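Local coordinates for protein glycerol kinase, putative (Plasmodium falciparum, PDB 2W40) that probably phosphorylates glycerol with ATP to give sn-glycerol 3-phosphate, as a glycerol kinase of the FGGY family with the actin-like two-domain ATPase fold, at residues I103-T108 against T136-K142; R109-V114 against F141-W145; I126-T132 against L191-N196; V184-R189 against I290-K296. The contacts are given in a common frame with arbitrary orientation. Where two conformers were deposited one is given. Numbering follows the deposited sequence.

Interaction 1. Residues I103-T108 against T136-K142; sequences IVWLDT and TYFSAFK. With EDO (1,2-ethanediol), chain B.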
# COMPACT_ATOMS: atom_id res chain seq x y z
N ILE C 103 12.32 -19.19 -16.11
CA ILE C 103 12.57 -18.09 -15.23
C ILE C 103 12.40 -16.80 -16.04
O ILE C 103 13.06 -16.59 -17.07
CB ILE C 103 13.99 -18.12 -14.61
CG1 ILE C 103 14.16 -19.42 -13.76
CG2 ILE C 103 14.14 -16.91 -13.67
CD1 ILE C 103 15.55 -19.63 -13.16
N VAL C 104 11.39 -16.02 -15.60
CA VAL C 104 10.85 -14.91 -16.41
C VAL C 104 11.79 -13.73 -16.30
O VAL C 104 12.58 -13.56 -15.31
CB VAL C 104 9.37 -14.61 -15.98
CG1 VAL C 104 8.69 -13.55 -16.79
CG2 VAL C 104 8.51 -15.89 -16.11
N TRP C 105 11.67 -12.84 -17.28
CA TRP C 105 12.46 -11.57 -17.30
C TRP C 105 12.32 -10.80 -15.97
O TRP C 105 13.18 -10.06 -15.60
CB TRP C 105 12.11 -10.78 -18.57
CG TRP C 105 10.70 -10.33 -18.68
CD1 TRP C 105 9.70 -11.01 -19.29
CD2 TRP C 105 10.14 -9.06 -18.27
NE1 TRP C 105 8.54 -10.25 -19.29
CE2 TRP C 105 8.77 -9.05 -18.67
CE3 TRP C 105 10.68 -7.88 -17.71
CZ2 TRP C 105 7.91 -7.92 -18.41
CZ3 TRP C 105 9.87 -6.80 -17.50
CH2 TRP C 105 8.50 -6.82 -17.84
N LEU C 106 11.12 -10.79 -15.42
CA LEU C 106 10.76 -10.11 -14.16
C LEU C 106 11.37 -10.72 -12.87
O LEU C 106 11.33 -10.08 -11.80
CB LEU C 106 9.25 -10.04 -14.00
CG LEU C 106 8.51 -8.97 -14.82
CD1 LEU C 106 6.95 -9.24 -14.80
CD2 LEU C 106 8.88 -7.50 -14.28
N ASP C 107 11.94 -11.92 -12.97
CA ASP C 107 12.54 -12.60 -11.82
C ASP C 107 13.77 -11.79 -11.40
O ASP C 107 14.54 -11.36 -12.21
CB ASP C 107 12.95 -14.03 -12.22
CG ASP C 107 13.44 -14.89 -11.07
OD1 ASP C 107 12.66 -15.73 -10.55
OD2 ASP C 107 14.62 -14.64 -10.71
N THR C 108 13.95 -11.69 -10.10
CA THR C 108 15.11 -10.99 -9.56
C THR C 108 15.92 -11.75 -8.51
O THR C 108 16.68 -11.14 -7.72
CB THR C 108 14.65 -9.65 -8.91
OG1 THR C 108 13.63 -9.87 -7.92
CG2 THR C 108 14.16 -8.66 -9.95
N THR C 136 19.69 -8.04 -13.50
CA THR C 136 18.85 -9.17 -13.13
C THR C 136 17.88 -9.59 -14.21
O THR C 136 17.11 -10.57 -14.02
CB THR C 136 18.04 -8.93 -11.84
OG1 THR C 136 17.19 -7.84 -12.12
CG2 THR C 136 18.96 -8.55 -10.65
N TYR C 137 17.91 -8.83 -15.31
CA TYR C 137 16.82 -8.74 -16.34
C TYR C 137 17.12 -9.73 -17.51
O TYR C 137 16.22 -10.51 -17.93
CB TYR C 137 16.82 -7.28 -16.81
CG TYR C 137 15.91 -6.92 -17.96
CD1 TYR C 137 14.67 -7.57 -18.17
CD2 TYR C 137 16.22 -5.86 -18.73
CE1 TYR C 137 13.82 -7.14 -19.26
CE2 TYR C 137 15.42 -5.48 -19.79
CZ TYR C 137 14.20 -6.08 -20.02
OH TYR C 137 13.43 -5.63 -21.09
N PHE C 138 18.35 -9.65 -18.07
CA PHE C 138 18.81 -10.53 -19.17
C PHE C 138 18.92 -11.98 -18.79
O PHE C 138 18.84 -12.29 -17.65
CB PHE C 138 20.02 -9.95 -19.82
CG PHE C 138 19.73 -8.81 -20.79
CD1 PHE C 138 18.57 -8.04 -20.71
CD2 PHE C 138 20.60 -8.60 -21.85
CE1 PHE C 138 18.33 -7.02 -21.67
CE2 PHE C 138 20.37 -7.57 -22.79
CZ PHE C 138 19.25 -6.76 -22.64
N SER C 139 19.05 -12.87 -19.77
CA SER C 139 18.94 -14.31 -19.49
C SER C 139 20.14 -14.85 -18.68
O SER C 139 19.96 -15.82 -17.90
CB SER C 139 18.86 -15.12 -20.78
OG SER C 139 17.81 -14.69 -21.59
N ALA C 140 21.31 -14.25 -18.92
CA ALA C 140 22.60 -14.93 -18.54
C ALA C 140 22.65 -15.26 -17.03
O ALA C 140 23.05 -16.38 -16.67
CB ALA C 140 23.80 -14.07 -18.86
N PHE C 141 22.29 -14.32 -16.17
CA PHE C 141 22.40 -14.66 -14.71
C PHE C 141 21.40 -15.68 -14.25
O PHE C 141 21.66 -16.43 -13.31
CB PHE C 141 22.32 -13.43 -13.80
CG PHE C 141 23.61 -12.64 -13.74
CD1 PHE C 141 24.55 -12.96 -12.79
CD2 PHE C 141 23.87 -11.61 -14.62
CE1 PHE C 141 25.77 -12.30 -12.68
CE2 PHE C 141 25.09 -10.93 -14.51
CZ PHE C 141 26.04 -11.29 -13.53
N LYS C 142 20.26 -15.75 -14.94
CA LYS C 142 19.29 -16.86 -14.71
C LYS C 142 19.85 -18.22 -15.12
O LYS C 142 19.66 -19.22 -14.42
CB LYS C 142 18.01 -16.48 -15.41
CG LYS C 142 17.50 -15.31 -14.64
CD LYS C 142 17.40 -14.13 -15.47
CE LYS C 142 16.04 -13.82 -15.91
NZ LYS C 142 15.58 -12.63 -15.21
C1 EDO B . 8.57 -12.05 -7.81
O1 EDO B . 8.33 -11.82 -6.28
C2 EDO B . 9.09 -11.02 -8.92
O2 EDO B . 10.47 -10.61 -9.37
O HOH W 1 14.61 -8.66 -13.40
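Thr-136 opens the contact with its CB pointing at the loop 103-108; its OG1 lies 3.8 Å from Thr-108 CG2 and 3.0 Å from water 1. The same water is hydrogen-bonded to Trp-105 O and Asp-107 O, each 3.0 Å away, and so bridges the two segments. Tyr-137 starts out away, yet its ring swings back until CE1 lies 3.6 Å from Trp-105 CE3; the rings meet rim to rim, planes at 63°. Tyr-137 OH hydrogen-bonds a bound glycerol, and the Trp-105 side chain comes about 4 Å from that of Thr-270, where ADP binds (none is bound here). Lys-142 of helix 140-149 reaches back: CG packs on Ile-103 CG2 (3.8 Å) and NZ donates to Val-104 O (3.1 Å) and Thr-136 O (2.8 Å). Val-104 O also accepts from Asp-107 N (2.9 Å), closing a type I turn, which NZ thereby links to Thr-136. Strand 88-92 lies against Lys-142, strand 290-295 against Tyr-137 and helix 111-118 against Phe-141.

Interaction 2. Residues R109-V114 against F141-W145; sequences RVEELV and FKILW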
# COMPACT_ATOMS: atom_id res chain seq x y z
N ARG C 109 15.81 -13.08 -8.50
CA ARG C 109 16.49 -13.91 -7.53
C ARG C 109 17.99 -13.78 -7.66
O ARG C 109 18.75 -14.17 -6.72
CB ARG C 109 16.09 -15.41 -7.67
CG ARG C 109 16.83 -16.21 -8.66
CD ARG C 109 16.17 -17.55 -8.98
NE ARG C 109 14.84 -17.52 -9.50
CZ ARG C 109 14.08 -18.58 -9.60
NH1 ARG C 109 14.50 -19.78 -9.18
NH2 ARG C 109 12.87 -18.46 -10.06
N VAL C 110 18.46 -13.34 -8.86
CA VAL C 110 19.89 -13.28 -9.08
C VAL C 110 20.55 -11.99 -8.60
O VAL C 110 21.75 -11.73 -8.93
CB VAL C 110 20.22 -13.55 -10.58
CG1 VAL C 110 19.64 -14.96 -11.05
CG2 VAL C 110 19.66 -12.40 -11.47
N GLU C 111 19.79 -11.16 -7.87
CA GLU C 111 20.32 -9.88 -7.34
C GLU C 111 21.69 -10.09 -6.69
O GLU C 111 22.63 -9.39 -6.97
CB GLU C 111 19.31 -9.28 -6.35
CG GLU C 111 19.73 -7.98 -5.61
CD GLU C 111 18.70 -7.50 -4.54
OE1 GLU C 111 17.55 -8.07 -4.38
OE2 GLU C 111 19.01 -6.52 -3.83
N GLU C 112 21.76 -11.06 -5.78
CA GLU C 112 23.02 -11.32 -5.05
C GLU C 112 24.23 -11.66 -5.97
O GLU C 112 25.33 -11.07 -5.84
CB GLU C 112 22.82 -12.37 -3.92
CG GLU C 112 24.14 -12.80 -3.28
CD GLU C 112 24.00 -13.78 -2.10
OE1 GLU C 112 22.96 -14.48 -1.96
OE2 GLU C 112 24.98 -13.87 -1.34
N LEU C 113 23.98 -12.53 -6.96
CA LEU C 113 24.96 -12.93 -8.02
C LEU C 113 25.39 -11.78 -8.81
O LEU C 113 26.60 -11.64 -9.11
CB LEU C 113 24.48 -14.06 -9.00
CG LEU C 113 24.45 -15.46 -8.52
CD1 LEU C 113 23.53 -16.22 -9.58
CD2 LEU C 113 25.89 -15.94 -8.40
N VAL C 114 24.42 -10.94 -9.23
CA VAL C 114 24.83 -9.74 -10.00
C VAL C 114 25.76 -8.79 -9.20
O VAL C 114 26.73 -8.34 -9.71
CB VAL C 114 23.57 -9.00 -10.58
CG1 VAL C 114 23.91 -7.61 -11.15
CG2 VAL C 114 22.82 -9.91 -11.58
N PHE C 141 22.29 -14.32 -16.17
CA PHE C 141 22.40 -14.66 -14.71
C PHE C 141 21.40 -15.68 -14.25
O PHE C 141 21.66 -16.43 -13.31
CB PHE C 141 22.32 -13.43 -13.80
CG PHE C 141 23.61 -12.64 -13.74
CD1 PHE C 141 24.55 -12.96 -12.79
CD2 PHE C 141 23.87 -11.61 -14.62
CE1 PHE C 141 25.77 -12.30 -12.68
CE2 PHE C 141 25.09 -10.93 -14.51
CZ PHE C 141 26.04 -11.29 -13.53
N LYS C 142 20.26 -15.75 -14.94
CA LYS C 142 19.29 -16.86 -14.71
C LYS C 142 19.85 -18.22 -15.12
O LYS C 142 19.66 -19.22 -14.42
CB LYS C 142 18.01 -16.48 -15.41
CG LYS C 142 17.50 -15.31 -14.64
CD LYS C 142 17.40 -14.13 -15.47
CE LYS C 142 16.04 -13.82 -15.91
NZ LYS C 142 15.58 -12.63 -15.21
N ILE C 143 20.57 -18.24 -16.22
CA ILE C 143 21.14 -19.46 -16.68
C ILE C 143 22.19 -19.88 -15.61
O ILE C 143 22.30 -21.04 -15.25
CB ILE C 143 21.81 -19.24 -18.02
CG1 ILE C 143 20.75 -18.96 -19.17
CG2 ILE C 143 22.71 -20.44 -18.41
CD1 ILE C 143 21.33 -18.26 -20.50
N LEU C 144 23.05 -18.91 -15.23
CA LEU C 144 24.05 -19.15 -14.20
C LEU C 144 23.43 -19.69 -12.91
O LEU C 144 23.91 -20.69 -12.32
CB LEU C 144 24.86 -17.93 -13.94
CG LEU C 144 25.99 -18.06 -12.85
CD1 LEU C 144 27.00 -19.14 -13.18
CD2 LEU C 144 26.65 -16.66 -12.66
N TRP C 145 22.38 -19.10 -12.45
CA TRP C 145 21.72 -19.57 -11.28
C TRP C 145 21.29 -21.02 -11.43
O TRP C 145 21.47 -21.85 -10.51
CB TRP C 145 20.49 -18.71 -10.98
CG TRP C 145 19.84 -19.04 -9.67
CD1 TRP C 145 20.09 -18.45 -8.46
CD2 TRP C 145 18.83 -20.01 -9.43
NE1 TRP C 145 19.27 -19.00 -7.51
CE2 TRP C 145 18.54 -19.98 -8.05
CE3 TRP C 145 18.17 -20.95 -10.23
CZ2 TRP C 145 17.56 -20.78 -7.49
CZ3 TRP C 145 17.21 -21.76 -9.65
CH2 TRP C 145 16.97 -21.69 -8.28
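Val-110 occupies the N-cap position of helix 111-118, and its CA comes within 6.3 Å of Phe-141 CA on helix 140-149. Each segment keeps its own i to i+4 bond, Val-114 N to Val-110 O (2.8 Å) and Trp-145 N to Phe-141 O (2.9 Å), and the two meet through van der Waals, CH-pi and cation-pi contacts. Val-110 fits between two aromatics one helical turn apart, CG2 being 3.7 Å from Phe-141 CB and CG1 3.8 Å from Trp-145 CB and 3.4 Å from Phe-141 O. Val-114 CG2 sits 3.5 Å above the Phe-141 ring centroid, a CH-pi contact, while Leu-113 CB lies 3.9 Å from Phe-141 CD1. Arg-109 lies along one face of the Trp-145 indole: CD is 3.6 Å from the five-membered ring centroid, and CZ makes a cation-pi contact 4.5 Å from the six-membered one. The guanidinium also forms salt bridges with Asp-107 and Glu-46. Beside this helix pair, strand 102-103 touches Arg-109 and Lys-142, and strand 88-92 meets Lys-142 and Ile-143.

Interaction 3. Residues I126-T132 against L191-N196; sequences IQKKTGT and LLMDIN. With EDO (1,2-ethanediol), chain D.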
# COMPACT_ATOMS: atom_id res chain seq x y z
N ILE C 126 31.78 -5.07 -20.44
CA ILE C 126 30.55 -5.89 -20.64
C ILE C 126 29.56 -5.15 -21.63
O ILE C 126 28.99 -5.74 -22.50
CB ILE C 126 29.91 -6.27 -19.29
CG1 ILE C 126 30.98 -6.96 -18.37
CG2 ILE C 126 28.58 -6.97 -19.51
CD1 ILE C 126 31.42 -8.22 -18.83
N GLN C 127 29.45 -3.85 -21.42
CA GLN C 127 28.55 -3.02 -22.20
C GLN C 127 29.01 -2.94 -23.62
O GLN C 127 28.20 -3.08 -24.55
CB GLN C 127 28.38 -1.69 -21.54
CG GLN C 127 27.35 -0.78 -22.32
CD GLN C 127 27.46 0.71 -22.00
OE1 GLN C 127 28.51 1.24 -21.54
NE2 GLN C 127 26.37 1.41 -22.30
N LYS C 128 30.31 -2.77 -23.85
CA LYS C 128 30.84 -2.70 -25.23
C LYS C 128 30.58 -4.03 -25.94
O LYS C 128 30.21 -4.09 -27.06
CB LYS C 128 32.32 -2.38 -25.26
CG LYS C 128 32.73 -0.92 -24.88
CD LYS C 128 31.81 0.20 -25.53
CE LYS C 128 32.29 1.63 -25.20
NZ LYS C 128 31.18 2.67 -25.04
N LYS C 129 30.73 -5.13 -25.22
CA LYS C 129 30.55 -6.43 -25.85
C LYS C 129 29.08 -6.70 -26.21
O LYS C 129 28.82 -7.21 -27.27
CB LYS C 129 31.16 -7.47 -24.96
CG LYS C 129 30.99 -8.92 -25.43
CD LYS C 129 31.60 -9.26 -26.78
CE LYS C 129 33.22 -9.21 -26.91
NZ LYS C 129 33.85 -10.18 -25.92
N THR C 130 28.20 -6.47 -25.23
CA THR C 130 26.82 -6.98 -25.26
C THR C 130 25.76 -5.94 -25.44
O THR C 130 24.62 -6.27 -25.68
CB THR C 130 26.47 -7.84 -23.99
OG1 THR C 130 26.39 -6.92 -22.88
CG2 THR C 130 27.43 -9.02 -23.79
N GLY C 131 26.05 -4.68 -25.16
CA GLY C 131 25.03 -3.65 -25.08
C GLY C 131 24.38 -3.26 -23.77
O GLY C 131 23.70 -2.24 -23.66
N THR C 132 24.78 -3.97 -22.72
CA THR C 132 24.25 -3.78 -21.39
C THR C 132 25.33 -4.05 -20.32
O THR C 132 26.27 -4.76 -20.60
CB THR C 132 23.02 -4.79 -21.11
OG1 THR C 132 22.33 -4.40 -19.91
CG2 THR C 132 23.50 -6.28 -21.16
N LEU C 191 22.72 -11.52 -22.83
CA LEU C 191 24.00 -11.13 -22.21
C LEU C 191 25.15 -12.06 -22.71
O LEU C 191 26.23 -12.05 -22.15
CB LEU C 191 23.94 -11.05 -20.70
CG LEU C 191 24.04 -9.70 -20.04
CD1 LEU C 191 23.64 -9.68 -18.52
CD2 LEU C 191 25.38 -9.22 -20.25
N LEU C 192 24.83 -12.91 -23.73
CA LEU C 192 25.77 -13.87 -24.32
C LEU C 192 26.22 -13.55 -25.75
O LEU C 192 27.13 -14.24 -26.26
CB LEU C 192 25.26 -15.30 -24.28
CG LEU C 192 24.77 -15.76 -22.94
CD1 LEU C 192 24.12 -17.13 -23.18
CD2 LEU C 192 25.93 -15.78 -21.93
N MET C 193 25.54 -12.60 -26.43
CA MET C 193 25.84 -12.33 -27.82
C MET C 193 26.74 -11.08 -27.90
O MET C 193 26.47 -10.11 -27.20
CB MET C 193 24.57 -12.05 -28.57
CG MET C 193 24.77 -12.03 -30.08
SD MET C 193 23.33 -11.44 -31.02
CE MET C 193 23.49 -9.63 -30.82
N ASP C 194 27.68 -11.08 -28.84
CA ASP C 194 28.49 -9.93 -29.22
C ASP C 194 27.57 -9.00 -30.05
O ASP C 194 27.07 -9.41 -31.12
CB ASP C 194 29.67 -10.36 -30.02
CG ASP C 194 30.62 -9.15 -30.35
OD1 ASP C 194 30.15 -8.08 -30.77
OD2 ASP C 194 31.87 -9.34 -30.22
N ILE C 195 27.25 -7.84 -29.48
CA ILE C 195 26.28 -6.91 -30.12
C ILE C 195 26.69 -6.37 -31.50
O ILE C 195 25.84 -5.95 -32.28
CB ILE C 195 26.00 -5.73 -29.14
CG1 ILE C 195 24.72 -4.93 -29.48
CG2 ILE C 195 27.11 -4.75 -29.00
CD1 ILE C 195 23.48 -5.75 -29.54
N ASN C 196 28.01 -6.33 -31.76
CA ASN C 196 28.60 -5.89 -33.03
C ASN C 196 28.71 -7.03 -34.05
O ASN C 196 28.37 -6.85 -35.22
CB ASN C 196 29.94 -5.21 -32.83
CG ASN C 196 29.80 -3.89 -32.22
OD1 ASN C 196 29.34 -2.95 -32.90
ND2 ASN C 196 30.11 -3.77 -30.94
C1 EDO D . 33.77 -9.90 -21.39
O1 EDO D . 35.09 -9.45 -21.05
C2 EDO D . 33.35 -8.84 -22.37
O2 EDO D . 34.19 -8.87 -23.53
O HOH W 2 30.90 -5.96 -29.39
O HOH W 3 24.02 -8.61 -27.06
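Leu-191, Thr-130 and Lys-129 bury the most surface here, about 71, 70 and 58 Å². Leu-191 CD2 reaches the end of helix 123-130, 4.0 Å from Ile-126 CG2, 3.6 Å from Thr-130 OG1 and 3.6 Å from Thr-132 CG2. That hydroxyl of Thr-130 is turned back into the helix, donating to Ile-126 O (2.9 Å), while the backbone of Thr-130 faces the loop: its C lies 3.7 Å from Ile-195 CB, and water 3 links Thr-130 O (2.8 Å) to Met-193 O (2.9 Å). Lys-129 offers its carbonyl, which accepts from Ile-195 N at 2.8 Å and receives a CA-H...O contact from Asp-194 CA at 3.4 Å. Its side chain runs beside Asp-194, CD to OD2 3.5 Å, before NZ forms a salt bridge with Asp-201 and donates to an ethanediol O2 (2.7 Å). Asp-194 OD1 accepts from Asn-196 N (2.9 Å), forming an Asx turn; water 2 connects it with Lys-128 O. The arrangement is that of a helix C-terminus ended by a glycine of positive phi, Gly-131, with a carbonyl of the last turn satisfied by the loop 191-196 that follows helix 184-187.

Interaction 4. Residues V184-R189 against I290-K296; sequences VTNASR and ITTICYK. With EDO (1,2-ethanediol), chain E.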
# COMPACT_ATOMS: atom_id res chain seq x y z
N VAL C 184 18.31 -12.67 -34.12
CA VAL C 184 19.25 -11.68 -33.59
C VAL C 184 18.69 -10.75 -32.50
O VAL C 184 19.42 -10.33 -31.58
CB VAL C 184 19.77 -10.76 -34.73
CG1 VAL C 184 20.70 -11.45 -35.72
CG2 VAL C 184 18.63 -10.09 -35.46
N THR C 185 17.42 -10.43 -32.52
CA THR C 185 16.81 -9.60 -31.47
C THR C 185 16.71 -10.32 -30.10
O THR C 185 17.18 -9.77 -29.09
CB THR C 185 15.47 -8.96 -31.86
OG1 THR C 185 14.42 -9.96 -31.96
CG2 THR C 185 15.65 -8.17 -33.18
N ASN C 186 16.23 -11.58 -30.11
CA ASN C 186 16.20 -12.36 -28.90
C ASN C 186 17.60 -12.70 -28.39
O ASN C 186 17.82 -12.63 -27.17
CB ASN C 186 15.38 -13.62 -29.11
CG ASN C 186 13.85 -13.37 -28.89
OD1 ASN C 186 13.43 -13.09 -27.76
ND2 ASN C 186 13.07 -13.53 -29.92
N ALA C 187 18.51 -13.02 -29.30
CA ALA C 187 19.89 -13.33 -28.89
C ALA C 187 20.52 -12.13 -28.18
O ALA C 187 21.37 -12.31 -27.28
CB ALA C 187 20.78 -13.82 -30.03
N SER C 188 20.15 -10.91 -28.56
CA SER C 188 20.74 -9.68 -28.00
C SER C 188 20.28 -9.40 -26.52
O SER C 188 20.80 -8.49 -25.88
CB SER C 188 20.41 -8.50 -28.90
OG SER C 188 19.11 -8.00 -28.66
N ARG C 189 19.29 -10.25 -26.07
CA ARG C 189 18.66 -10.09 -24.78
C ARG C 189 19.19 -11.08 -23.73
O ARG C 189 18.65 -11.26 -22.64
CB ARG C 189 17.17 -10.23 -24.89
CG ARG C 189 16.58 -9.37 -25.97
CD ARG C 189 16.94 -7.90 -25.86
NE ARG C 189 16.35 -7.27 -24.66
CZ ARG C 189 16.14 -5.98 -24.46
NH1 ARG C 189 16.58 -5.05 -25.32
NH2 ARG C 189 15.48 -5.58 -23.39
N ILE C 290 19.73 0.63 -22.69
CA ILE C 290 20.37 -0.60 -23.23
C ILE C 290 20.50 -0.50 -24.76
O ILE C 290 19.57 -0.08 -25.43
CB ILE C 290 19.49 -1.82 -22.88
CG1 ILE C 290 19.51 -2.15 -21.35
CG2 ILE C 290 19.89 -3.09 -23.75
CD1 ILE C 290 18.70 -3.28 -20.97
N THR C 291 21.66 -0.86 -25.27
CA THR C 291 21.89 -0.99 -26.74
C THR C 291 21.41 -2.34 -27.21
O THR C 291 21.85 -3.35 -26.63
CB THR C 291 23.40 -0.88 -27.05
OG1 THR C 291 23.87 0.28 -26.47
CG2 THR C 291 23.70 -0.92 -28.54
N THR C 292 20.48 -2.39 -28.14
CA THR C 292 19.93 -3.65 -28.61
C THR C 292 19.80 -3.64 -30.16
O THR C 292 20.10 -2.65 -30.81
CB THR C 292 18.57 -3.92 -27.89
OG1 THR C 292 18.19 -5.26 -28.12
CG2 THR C 292 17.46 -2.91 -28.45
N ILE C 293 19.50 -4.78 -30.69
CA ILE C 293 19.27 -4.93 -32.11
C ILE C 293 17.79 -4.54 -32.36
O ILE C 293 16.90 -5.05 -31.62
CB ILE C 293 19.45 -6.35 -32.64
CG1 ILE C 293 20.86 -6.90 -32.44
CG2 ILE C 293 18.99 -6.41 -34.10
CD1 ILE C 293 21.88 -6.20 -33.17
N CYS C 294 17.50 -3.60 -33.26
CA CYS C 294 16.13 -3.34 -33.64
C CYS C 294 15.55 -4.43 -34.56
O CYS C 294 14.49 -5.04 -34.26
CB CYS C 294 16.01 -1.97 -34.26
SG CYS C 294 14.35 -1.24 -34.15
N TYR C 295 16.25 -4.72 -35.66
CA TYR C 295 15.86 -5.81 -36.57
C TYR C 295 17.01 -6.02 -37.55
O TYR C 295 17.83 -5.13 -37.76
CB TYR C 295 14.51 -5.49 -37.26
CG TYR C 295 14.45 -4.09 -37.89
CD1 TYR C 295 15.08 -3.81 -39.10
CD2 TYR C 295 13.89 -3.03 -37.21
CE1 TYR C 295 15.09 -2.52 -39.58
CE2 TYR C 295 13.89 -1.75 -37.74
CZ TYR C 295 14.48 -1.51 -38.93
OH TYR C 295 14.50 -0.18 -39.48
N LYS C 296 17.01 -7.17 -38.20
CA LYS C 296 17.86 -7.52 -39.33
C LYS C 296 17.01 -8.48 -40.09
O LYS C 296 16.94 -9.61 -39.78
CB LYS C 296 19.19 -8.20 -38.88
CG LYS C 296 20.12 -8.62 -40.02
CD LYS C 296 21.34 -9.30 -39.53
CE LYS C 296 21.96 -10.06 -40.63
NZ LYS C 296 23.30 -10.64 -40.34
C1 EDO E . 21.62 -13.28 -38.37
O1 EDO E . 22.69 -12.36 -37.99
C2 EDO E . 22.12 -14.31 -39.37
O2 EDO E . 22.29 -13.57 -40.59
O HOH W 4 20.18 -5.93 -26.29
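The seam between the N- and C-terminal FGGY regions runs through this contact, where the short helix 184-187 and the residues that follow it lie against strand 290-295, an outermost strand of the seven-stranded mixed sheet. Val-184 and Ile-293 touch through their CG2 atoms at 3.9 Å, and Val-184 CG2 is equally close to Lys-296 CB. Thr-185 CG2 rests 3.5 Å from Cys-294 O and 3.7 Å from Ile-293 O, over a classic beta bulge in which Cys-294 and Tyr-295 both face Lys-304. Further along, Ser-188 OG donates to Thr-185 O (2.7 Å) and lies 2.9 Å from Thr-292 OG1. Water 4 bridges the segments, donating to Ser-188 O (2.7 Å) and Thr-291 O (3.1 Å) and accepting from Thr-292 OG1 (2.8 Å). Arg-189 NH1 adds a weak hydrogen bond to Thr-292 OG1 at 3.2 Å, but its guanidinium is held chiefly by salt bridges to Glu-86 and Glu-308, one from each region. Tyr-295 lies about 4 Å from a bound glycerol at the nearest side-chain atoms. Strand 304-311 pairs with 290-295, helix 248-255 packs on Thr-185, Thr-292 and Cys-294, and strand 218-220 lies against Val-184 and Ala-187.

Overall arrangement
From the N terminus, the chain leaves strand 102-103 and runs through 103-108 directly into 109-114; both return to the start of helix 140-149, so interactions 1 and 2 close nearly the same loop, sharing Phe-141 and Lys-142. Interaction 3 opens inside that loop, at the end of helix 123-130, and closes only at 191-196, crossing both. Interaction 4 opens at 184-189, before interaction 3 has closed, and therefore crosses it in turn, ending 101 residues later. Direct touches join them: Ala-140 on Leu-191, Phe-138 on Ser-188 and Arg-189, and Gly-131 O 2.9 Å from Thr-291 N. Interactions 1 to 3 knit the N-terminal FGGY region; interaction 4 ties it to the C-terminal sheet.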